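Local coordinates for extracellular solute-binding protein, family 3 (PDB 5SV6), which is of unknown function but has a periplasmic binding protein-like architecture and is probably associated with methanol dehydrogenase, at residues S202-G207 and V228-V233; K136-K141 and K149-F154; S126-I131 and S160-M165. All coordinates share one frame; numbering follows the deposited sequence.

Interaction 1 of 3, residues S202-G207 and V228-V233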
loop_
_atom_site.group_PDB
_atom_site.type_symbol
_atom_site.label_atom_id
_atom_site.label_comp_id
_atom_site.label_asym_id
_atom_site.label_seq_id
_atom_site.Cartn_x
_atom_site.Cartn_y
_atom_site.Cartn_z
ATOM N N SER A 202 -0.433 7.293 13.564
ATOM C CA SER A 202 -0.190 7.763 14.926
ATOM C C SER A 202 -0.052 9.281 15.023
ATOM O O SER A 202 -0.445 9.883 16.020
ATOM C CB SER A 202 1.051 7.084 15.502
ATOM O OG SER A 202 0.744 5.743 15.831
ATOM N N GLU A 203 0.517 9.889 13.985
ATOM C CA GLU A 203 0.679 11.345 13.926
ATOM C C GLU A 203 -0.672 12.062 13.911
ATOM O O GLU A 203 -0.811 13.156 14.457
ATOM C CB GLU A 203 1.475 11.731 12.683
ATOM C CG GLU A 203 2.938 11.353 12.754
ATOM C CD GLU A 203 3.683 12.161 13.794
ATOM O OE1 GLU A 203 3.847 13.381 13.592
ATOM O OE2 GLU A 203 4.089 11.581 14.820
ATOM N N VAL A 204 -1.656 11.447 13.268
ATOM C CA VAL A 204 -3.012 11.990 13.263
ATOM C C VAL A 204 -3.648 11.820 14.639
ATOM O O VAL A 204 -4.223 12.756 15.188
ATOM C CB VAL A 204 -3.898 11.321 12.200
ATOM C CG1 VAL A 204 -5.323 11.917 12.233
ATOM C CG2 VAL A 204 -3.278 11.474 10.808
ATOM N N VAL A 205 -3.527 10.623 15.199
ATOM C CA VAL A 205 -4.032 10.357 16.546
ATOM C C VAL A 205 -3.463 11.350 17.562
ATOM O O VAL A 205 -4.187 11.839 18.436
ATOM C CB VAL A 205 -3.718 8.914 16.981
ATOM C CG1 VAL A 205 -3.983 8.719 18.468
ATOM C CG2 VAL A 205 -4.515 7.931 16.140
ATOM N N SER A 206 -2.179 11.665 17.421
ATOM C CA SER A 206 -1.497 12.569 18.345
ATOM C C SER A 206 -1.809 14.037 18.074
ATOM O O SER A 206 -1.584 14.895 18.930
ATOM C CB SER A 206 0.017 12.358 18.286
ATOM O OG SER A 206 0.587 13.008 17.157
ATOM N N GLY A 207 -2.309 14.334 16.877
ATOM C CA GLY A 207 -2.622 15.701 16.520
ATOM C C GLY A 207 -1.440 16.456 15.943
ATOM O O GLY A 207 -1.570 17.617 15.551
ATOM N N VAL A 228 -8.071 7.056 19.187
ATOM C CA VAL A 228 -9.157 8.017 19.016
ATOM C C VAL A 228 -9.858 7.725 17.698
ATOM O O VAL A 228 -9.220 7.257 16.753
ATOM C CB VAL A 228 -8.664 9.477 19.020
ATOM C CG1 VAL A 228 -8.161 9.871 20.402
ATOM C CG2 VAL A 228 -7.593 9.700 17.949
ATOM N N PRO A 229 -11.176 7.987 17.631
ATOM C CA PRO A 229 -11.923 7.604 16.429
ATOM C C PRO A 229 -11.429 8.387 15.215
ATOM O O PRO A 229 -11.328 9.608 15.285
ATOM C CB PRO A 229 -13.363 8.012 16.761
ATOM C CG PRO A 229 -13.409 8.119 18.246
ATOM C CD PRO A 229 -12.048 8.584 18.656
ATOM N N LEU A 230 -11.123 7.685 14.129
ATOM C CA LEU A 230 -10.640 8.339 12.919
ATOM C C LEU A 230 -11.598 8.096 11.768
ATOM O O LEU A 230 -12.295 7.080 11.726
ATOM C CB LEU A 230 -9.254 7.812 12.533
ATOM C CG LEU A 230 -8.124 7.967 13.558
ATOM C CD1 LEU A 230 -6.822 7.421 12.980
ATOM C CD2 LEU A 230 -7.935 9.418 13.995
ATOM N N LYS A 231 -11.628 9.034 10.835
ATOM C CA LYS A 231 -12.317 8.829 9.581
ATOM C C LYS A 231 -11.287 8.464 8.537
ATOM O O LYS A 231 -10.176 8.998 8.550
ATOM C CB LYS A 231 -13.043 10.104 9.147
ATOM C CG LYS A 231 -14.360 10.345 9.869
ATOM C CD LYS A 231 -15.264 11.278 9.059
ATOM C CE LYS A 231 -15.724 10.618 7.763
ATOM N NZ LYS A 231 -16.687 11.472 7.012
HETATM N N MSE A 232 -11.655 7.559 7.634
HETATM C CA MSE A 232 -10.820 7.238 6.483
HETATM C C MSE A 232 -11.653 7.378 5.206
HETATM O O MSE A 232 -12.530 6.560 4.923
HETATM C CB MSE A 232 -10.234 5.825 6.610
HETATM C CG MSE A 232 -9.245 5.477 5.492
HETATM SE SE MSE A 232 -8.332 3.754 5.739
HETATM C CE MSE A 232 -9.898 2.614 5.873
ATOM N N VAL A 233 -11.392 8.435 4.452
ATOM C CA VAL A 233 -12.179 8.749 3.274
ATOM C C VAL A 233 -11.353 8.475 2.029
ATOM O O VAL A 233 -10.347 9.142 1.797
ATOM C CB VAL A 233 -12.619 10.233 3.287
ATOM C CG1 VAL A 233 -13.402 10.572 2.025
ATOM C CG2 VAL A 233 -13.449 10.530 4.537
#
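Val204 and Val205, on the last turn of helix 197-206, set their methyl branches against Leu230 and Val228. The more enclosed part is round Val204, which is buried; its CG1, set anti to the backbone N (chi1 180°), meets Leu230 CD2 at 4.0 Å, the two side chains crossing obliquely. The other branch of the same leucine serves the neighbouring valine: Leu230 CD1 lies 3.9 Å from Val205 CG2, with the side chains at about a right angle. Leu230 thus splits its two methyls between consecutive helix residues. Its own side chain also packs on Val223, so the leucine touches both helix 197-206 and helix 216-224.

In this binding-protein-like fold, helix 197-206 comes up against the beginning of strand 230-234, which is paired with the long strand 118-133 in the mixed sheet. The contact is therefore packing of a helix end on the start of a strand, carried by methyl groups without a hydrogen bond across it.

The side formed by Val205 and Val228 is more open to solvent, both residues being partly exposed, yet no less close. Val228 precedes the strand in the loop leading into it; Val205 CG1 and Val228 CG2 are 3.8 Å apart. Val228 CG2 also lies 3.9 Å from Val205 CA, so this methyl rests on the helix backbone as well as on the side-chain branches. Exposed Ser202 points away from the strand and hydrogen-bonds the carbonyl of Asp198 through OG, while Glu203 OE1 is bonded to Tyr178 OH.

Interaction 2 of 3, residues K136-K141 and K149-F154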
loop_
_atom_site.group_PDB
_atom_site.type_symbol
_atom_site.label_atom_id
_atom_site.label_comp_id
_atom_site.label_asym_id
_atom_site.label_seq_id
_atom_site.Cartn_x
_atom_site.Cartn_y
_atom_site.Cartn_z
ATOM N N LYS A 136 -14.919 16.056 14.626
ATOM C CA LYS A 136 -14.352 17.392 14.752
ATOM C C LYS A 136 -14.983 18.330 13.737
ATOM O O LYS A 136 -14.502 19.440 13.526
ATOM C CB LYS A 136 -12.835 17.362 14.581
ATOM C CG LYS A 136 -12.133 16.460 15.574
ATOM C CD LYS A 136 -12.242 17.003 16.994
ATOM C CE LYS A 136 -11.638 16.032 17.998
ATOM N NZ LYS A 136 -12.522 14.849 18.211
ATOM N N GLY A 137 -16.056 17.868 13.103
ATOM C CA GLY A 137 -16.751 18.666 12.111
ATOM C C GLY A 137 -15.933 18.983 10.872
ATOM O O GLY A 137 -16.261 19.909 10.138
ATOM N N LEU A 138 -14.870 18.221 10.622
ATOM C CA LEU A 138 -14.098 18.415 9.395
ATOM C C LEU A 138 -14.833 17.911 8.142
ATOM O O LEU A 138 -15.299 16.774 8.105
ATOM C CB LEU A 138 -12.741 17.726 9.513
ATOM C CG LEU A 138 -11.787 18.332 10.536
ATOM C CD1 LEU A 138 -10.508 17.519 10.591
ATOM C CD2 LEU A 138 -11.495 19.784 10.166
ATOM N N ASP A 139 -14.911 18.753 7.114
ATOM C CA ASP A 139 -15.537 18.395 5.835
ATOM C C ASP A 139 -14.451 18.099 4.804
ATOM O O ASP A 139 -13.970 19.007 4.136
ATOM C CB ASP A 139 -16.436 19.556 5.360
ATOM C CG ASP A 139 -16.981 19.373 3.933
ATOM O OD1 ASP A 139 -16.736 18.331 3.277
ATOM O OD2 ASP A 139 -17.683 20.299 3.469
ATOM N N ILE A 140 -14.058 16.837 4.662
ATOM C CA ILE A 140 -13.021 16.515 3.682
ATOM C C ILE A 140 -13.368 15.327 2.794
ATOM O O ILE A 140 -13.423 14.186 3.250
ATOM C CB ILE A 140 -11.626 16.347 4.326
ATOM C CG1 ILE A 140 -11.161 17.688 4.905
ATOM C CG2 ILE A 140 -10.607 15.850 3.284
ATOM C CD1 ILE A 140 -9.810 17.658 5.542
ATOM N N LYS A 141 -13.605 15.616 1.520
ATOM C CA LYS A 141 -14.098 14.620 0.584
ATOM C C LYS A 141 -13.081 14.340 -0.513
ATOM O O LYS A 141 -13.033 13.241 -1.067
ATOM C CB LYS A 141 -15.401 15.102 -0.055
ATOM C CG LYS A 141 -16.585 15.149 0.904
ATOM C CD LYS A 141 -17.269 13.787 1.033
ATOM C CE LYS A 141 -18.713 13.927 1.508
ATOM N NZ LYS A 141 -18.810 14.546 2.860
ATOM N N LYS A 149 -6.938 23.561 2.822
ATOM C CA LYS A 149 -6.242 24.849 2.722
ATOM C C LYS A 149 -5.917 25.480 4.078
ATOM O O LYS A 149 -4.981 26.272 4.204
ATOM C CB LYS A 149 -7.081 25.833 1.900
ATOM C CG LYS A 149 -6.688 25.964 0.443
ATOM C CD LYS A 149 -6.849 24.659 -0.312
ATOM C CE LYS A 149 -6.839 24.897 -1.817
ATOM N NZ LYS A 149 -5.780 25.884 -2.177
ATOM N N ASP A 150 -6.699 25.140 5.094
ATOM C CA ASP A 150 -6.471 25.670 6.426
ATOM C C ASP A 150 -5.487 24.815 7.229
ATOM O O ASP A 150 -5.168 25.139 8.370
ATOM C CB ASP A 150 -7.799 25.806 7.182
ATOM C CG ASP A 150 -8.830 26.631 6.411
ATOM O OD1 ASP A 150 -8.410 27.492 5.611
ATOM O OD2 ASP A 150 -10.053 26.422 6.601
HETATM N N MSE A 151 -5.011 23.722 6.638
HETATM C CA MSE A 151 -4.087 22.831 7.334
HETATM C C MSE A 151 -2.642 23.071 6.895
HETATM O O MSE A 151 -2.400 23.630 5.828
HETATM C CB MSE A 151 -4.475 21.373 7.107
HETATM C CG MSE A 151 -5.871 21.025 7.609
HETATM SE SE MSE A 151 -6.366 19.211 7.099
HETATM C CE MSE A 151 -7.834 18.923 8.359
ATOM N N SER A 152 -1.696 22.626 7.719
ATOM C CA SER A 152 -0.276 22.839 7.468
ATOM C C SER A 152 0.571 21.572 7.594
ATOM O O SER A 152 1.632 21.478 6.978
ATOM C CB SER A 152 0.264 23.900 8.426
ATOM O OG SER A 152 -0.468 25.105 8.281
ATOM N N LYS A 153 0.102 20.607 8.386
ATOM C CA LYS A 153 0.868 19.380 8.655
ATOM C C LYS A 153 0.184 18.156 8.062
ATOM O O LYS A 153 -0.851 17.723 8.562
ATOM C CB LYS A 153 1.029 19.179 10.166
ATOM C CG LYS A 153 1.788 20.299 10.885
ATOM C CD LYS A 153 3.279 20.088 10.773
ATOM C CE LYS A 153 4.070 21.219 11.435
ATOM N NZ LYS A 153 4.239 21.008 12.904
ATOM N N PHE A 154 0.791 17.584 7.024
ATOM C CA PHE A 154 0.198 16.488 6.269
ATOM C C PHE A 154 1.082 15.240 6.358
ATOM O O PHE A 154 2.213 15.240 5.886
ATOM C CB PHE A 154 0.030 16.893 4.799
ATOM C CG PHE A 154 -0.850 18.107 4.592
ATOM C CD1 PHE A 154 -0.350 19.386 4.789
ATOM C CD2 PHE A 154 -2.164 17.965 4.167
ATOM C CE1 PHE A 154 -1.155 20.503 4.603
ATOM C CE2 PHE A 154 -2.980 19.083 3.968
ATOM C CZ PHE A 154 -2.465 20.349 4.184
#
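Met151, present as selenomethionine, has the most surface buried here, and the end of its side chain meets Leu138 and Ile140 together. From its CG outward the chain is extended (chi2 173°, chi3 162°), which carries the terminal CE methyl across to the other loop, where the backbones stay well apart: Leu138 CA and Asp150 CA are 10.9 Å from each other. The CE methyl lies 3.7 Å from Ile140 CD1 and 3.8 Å from Leu138 CD1, both approaches tip to tip. The second leucine branch, Leu138 CD2, is a looser neighbour of Met151 CE at 4.2 Å. Selenium takes a smaller share, with Met151 SE 4.1 Å from Ile140 CD1.

Ile140 comes next in buried area. Its CG1 stands anti to the carbonyl carbon (chi1 -66°), and the extended step to CD1 brings that methyl to the methionine end. Around it lie Phe130 and Tyr132 of strand 118-133, Ile211 of strand 211-215, and Ala147 and Leu148 of helix 146-149. Leu138 is partly exposed and touches Tyr132. The contact thus joins the loop that leaves strand 118-133 to the loop that leads into strand 154-156, with the short helix 146-149 between them in the chain, beside strands 118-133 and 211-215.

Polar bonds fix the backbone behind the methionine: Lys171 NZ donates to the carbonyls of Lys149 and Met151, while Asp210 OD2 accepts the amides of Ser152 and Lys153. Between the two loops themselves there is apolar packing of methyls and selenium, with no hydrogen bond, which implies that burial and shape bring these side chains together, while the placing of the Met151 backbone is left to charged and polar neighbours.

Interaction 3 of 3, residues S126-I131 and S160-M165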
loop_
_atom_site.group_PDB
_atom_site.type_symbol
_atom_site.label_atom_id
_atom_site.label_comp_id
_atom_site.label_asym_id
_atom_site.label_seq_id
_atom_site.Cartn_x
_atom_site.Cartn_y
_atom_site.Cartn_z
ATOM N N SER A 126 -7.984 -0.732 -4.465
ATOM C CA SER A 126 -8.170 0.168 -3.333
ATOM C C SER A 126 -7.644 1.543 -3.706
ATOM O O SER A 126 -7.324 1.790 -4.861
ATOM C CB SER A 126 -7.489 -0.381 -2.076
ATOM O OG SER A 126 -7.961 0.294 -0.925
ATOM N N GLY A 127 -7.592 2.450 -2.743
ATOM C CA GLY A 127 -7.126 3.791 -3.038
ATOM C C GLY A 127 -6.418 4.453 -1.880
ATOM O O GLY A 127 -6.465 3.968 -0.748
ATOM N N TYR A 128 -5.737 5.553 -2.186
ATOM C CA TYR A 128 -5.197 6.448 -1.176
ATOM C C TYR A 128 -6.390 7.081 -0.480
ATOM O O TYR A 128 -7.438 7.248 -1.091
ATOM C CB TYR A 128 -4.299 7.513 -1.835
ATOM C CG TYR A 128 -2.960 6.932 -2.206
ATOM C CD1 TYR A 128 -2.806 6.181 -3.361
ATOM C CD2 TYR A 128 -1.860 7.088 -1.370
ATOM C CE1 TYR A 128 -1.594 5.605 -3.680
ATOM C CE2 TYR A 128 -0.646 6.524 -1.682
ATOM C CZ TYR A 128 -0.518 5.780 -2.836
ATOM O OH TYR A 128 0.696 5.211 -3.150
ATOM N N ALA A 129 -6.235 7.406 0.800
ATOM C CA ALA A 129 -7.353 7.911 1.598
ATOM C C ALA A 129 -6.931 9.011 2.564
ATOM O O ALA A 129 -5.833 8.967 3.116
ATOM C CB ALA A 129 -8.015 6.766 2.381
ATOM N N PHE A 130 -7.819 9.984 2.763
ATOM C CA PHE A 130 -7.665 10.997 3.802
ATOM C C PHE A 130 -8.019 10.404 5.149
ATOM O O PHE A 130 -9.049 9.746 5.295
ATOM C CB PHE A 130 -8.577 12.188 3.524
ATOM C CG PHE A 130 -8.283 12.866 2.228
ATOM C CD1 PHE A 130 -7.257 13.801 2.140
ATOM C CD2 PHE A 130 -9.013 12.557 1.090
ATOM C CE1 PHE A 130 -6.964 14.412 0.939
ATOM C CE2 PHE A 130 -8.736 13.173 -0.112
ATOM C CZ PHE A 130 -7.716 14.106 -0.188
ATOM N N ILE A 131 -7.156 10.630 6.130
ATOM C CA ILE A 131 -7.347 10.083 7.458
ATOM C C ILE A 131 -7.240 11.216 8.475
ATOM O O ILE A 131 -6.197 11.856 8.580
ATOM C CB ILE A 131 -6.303 8.989 7.743
ATOM C CG1 ILE A 131 -6.551 7.784 6.821
ATOM C CG2 ILE A 131 -6.344 8.575 9.216
ATOM C CD1 ILE A 131 -5.380 6.800 6.716
ATOM N N SER A 160 4.494 9.388 -3.735
ATOM C CA SER A 160 3.148 8.860 -3.927
ATOM C C SER A 160 2.266 9.945 -4.577
ATOM O O SER A 160 2.669 11.106 -4.643
ATOM C CB SER A 160 2.568 8.403 -2.578
ATOM O OG SER A 160 2.363 9.503 -1.711
ATOM N N PRO A 161 1.060 9.575 -5.053
ATOM C CA PRO A 161 0.167 10.609 -5.598
ATOM C C PRO A 161 -0.148 11.704 -4.574
ATOM O O PRO A 161 -0.493 12.816 -4.970
ATOM C CB PRO A 161 -1.107 9.834 -5.947
ATOM C CG PRO A 161 -0.661 8.415 -6.123
ATOM C CD PRO A 161 0.469 8.228 -5.156
ATOM N N SER A 162 -0.034 11.384 -3.287
ATOM C CA SER A 162 -0.195 12.372 -2.221
ATOM C C SER A 162 0.746 13.545 -2.413
ATOM O O SER A 162 0.360 14.702 -2.212
ATOM C CB SER A 162 0.072 11.738 -0.854
ATOM O OG SER A 162 -0.615 10.512 -0.742
ATOM N N GLU A 163 1.989 13.247 -2.786
ATOM C CA GLU A 163 2.974 14.302 -3.000
ATOM C C GLU A 163 2.577 15.181 -4.181
ATOM O O GLU A 163 2.601 16.398 -4.089
ATOM C CB GLU A 163 4.384 13.725 -3.224
ATOM C CG GLU A 163 5.428 14.827 -3.309
ATOM C CD GLU A 163 6.837 14.339 -3.620
ATOM O OE1 GLU A 163 7.131 13.136 -3.452
ATOM O OE2 GLU A 163 7.651 15.185 -4.036
ATOM N N VAL A 164 2.213 14.550 -5.291
ATOM C CA VAL A 164 1.764 15.281 -6.473
ATOM C C VAL A 164 0.635 16.249 -6.111
ATOM O O VAL A 164 0.661 17.405 -6.499
ATOM C CB VAL A 164 1.313 14.312 -7.600
ATOM C CG1 VAL A 164 0.955 15.087 -8.867
ATOM C CG2 VAL A 164 2.417 13.288 -7.894
HETATM N N MSE A 165 -0.324 15.790 -5.314
HETATM C CA MSE A 165 -1.472 16.622 -4.963
HETATM C C MSE A 165 -1.158 17.699 -3.926
HETATM O O MSE A 165 -1.780 18.761 -3.916
HETATM C CB MSE A 165 -2.645 15.756 -4.499
HETATM C CG MSE A 165 -3.180 14.815 -5.567
HETATM SE SE MSE A 165 -3.477 15.753 -7.275
HETATM C CE MSE A 165 -4.689 17.165 -6.653
#
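A CH-pi contact between the ring of Tyr128 and Pro161 brings strand 118-133 against the first turn of helix 161-168, the centre of the contact lying about 10 Å from the centre of the chain. Pro161 CD sits over one face of the ring, 3.9 Å from its centroid and 28° off the normal. Its offset is toward the hydroxyl end, where CD comes within 3.5 Å of Tyr128 CZ, and Pro161 CG lies 3.8 Å from Tyr128 CE1. The tyrosine CG is anti to the carbonyl carbon (chi1 -77°), a setting that presents one ring face to Pro161 CD.

Two serines flank the proline obliquely to the ring. Ser160 CB is 3.7 Å from Tyr128 OH, and Ser162 OG is 3.7 Å from Tyr128 CD2. Both hydroxyls have their hydrogen bonds to other residues: Ser160 OG with the carbonyl of Val157, Ser162 OG with His213 ND1.

Ser160 is the N-cap residue of the helix, and Pro161 follows at its first position, where proline's missing N-H costs no helical bond. In this family 3 binding-protein fold, strand 118-133 is paired with strands 211-215, 230-234 and 247-257 in the mixed sheet. Trp215 meets the same ring, with the planes at about 55°.

With an alanine in place of Tyr128, Pro161 CD would probably lose the ring face it lies over and Ser160 CB its neighbour at the hydroxyl, opening a gap between strand and helix start and leaving Trp215 without its ring neighbour.

How the interactions relate
Interactions 1 and 3 use the same sheet: strands 230-234 and 118-133 are neighbours in it, joined by a probable hydrogen bond from Val233 N to Phe130 O of 2.8 Å. Interaction 2 is nested within the loop that interaction 3 closes, and touches it where Ile140 CG2 meets Phe130 CG at 3.9 Å. The centre of interaction 3 lies nearest the chain centre, about 10 Å away, against about 18 Å for interaction 1 and 23 Å for interaction 2. Yet interaction 2, though peripheral, is the buried one; the other two are partly buried. Aliphatic methyls carry interactions 1 and 2, whereas interaction 3 sets an aromatic face against a proline.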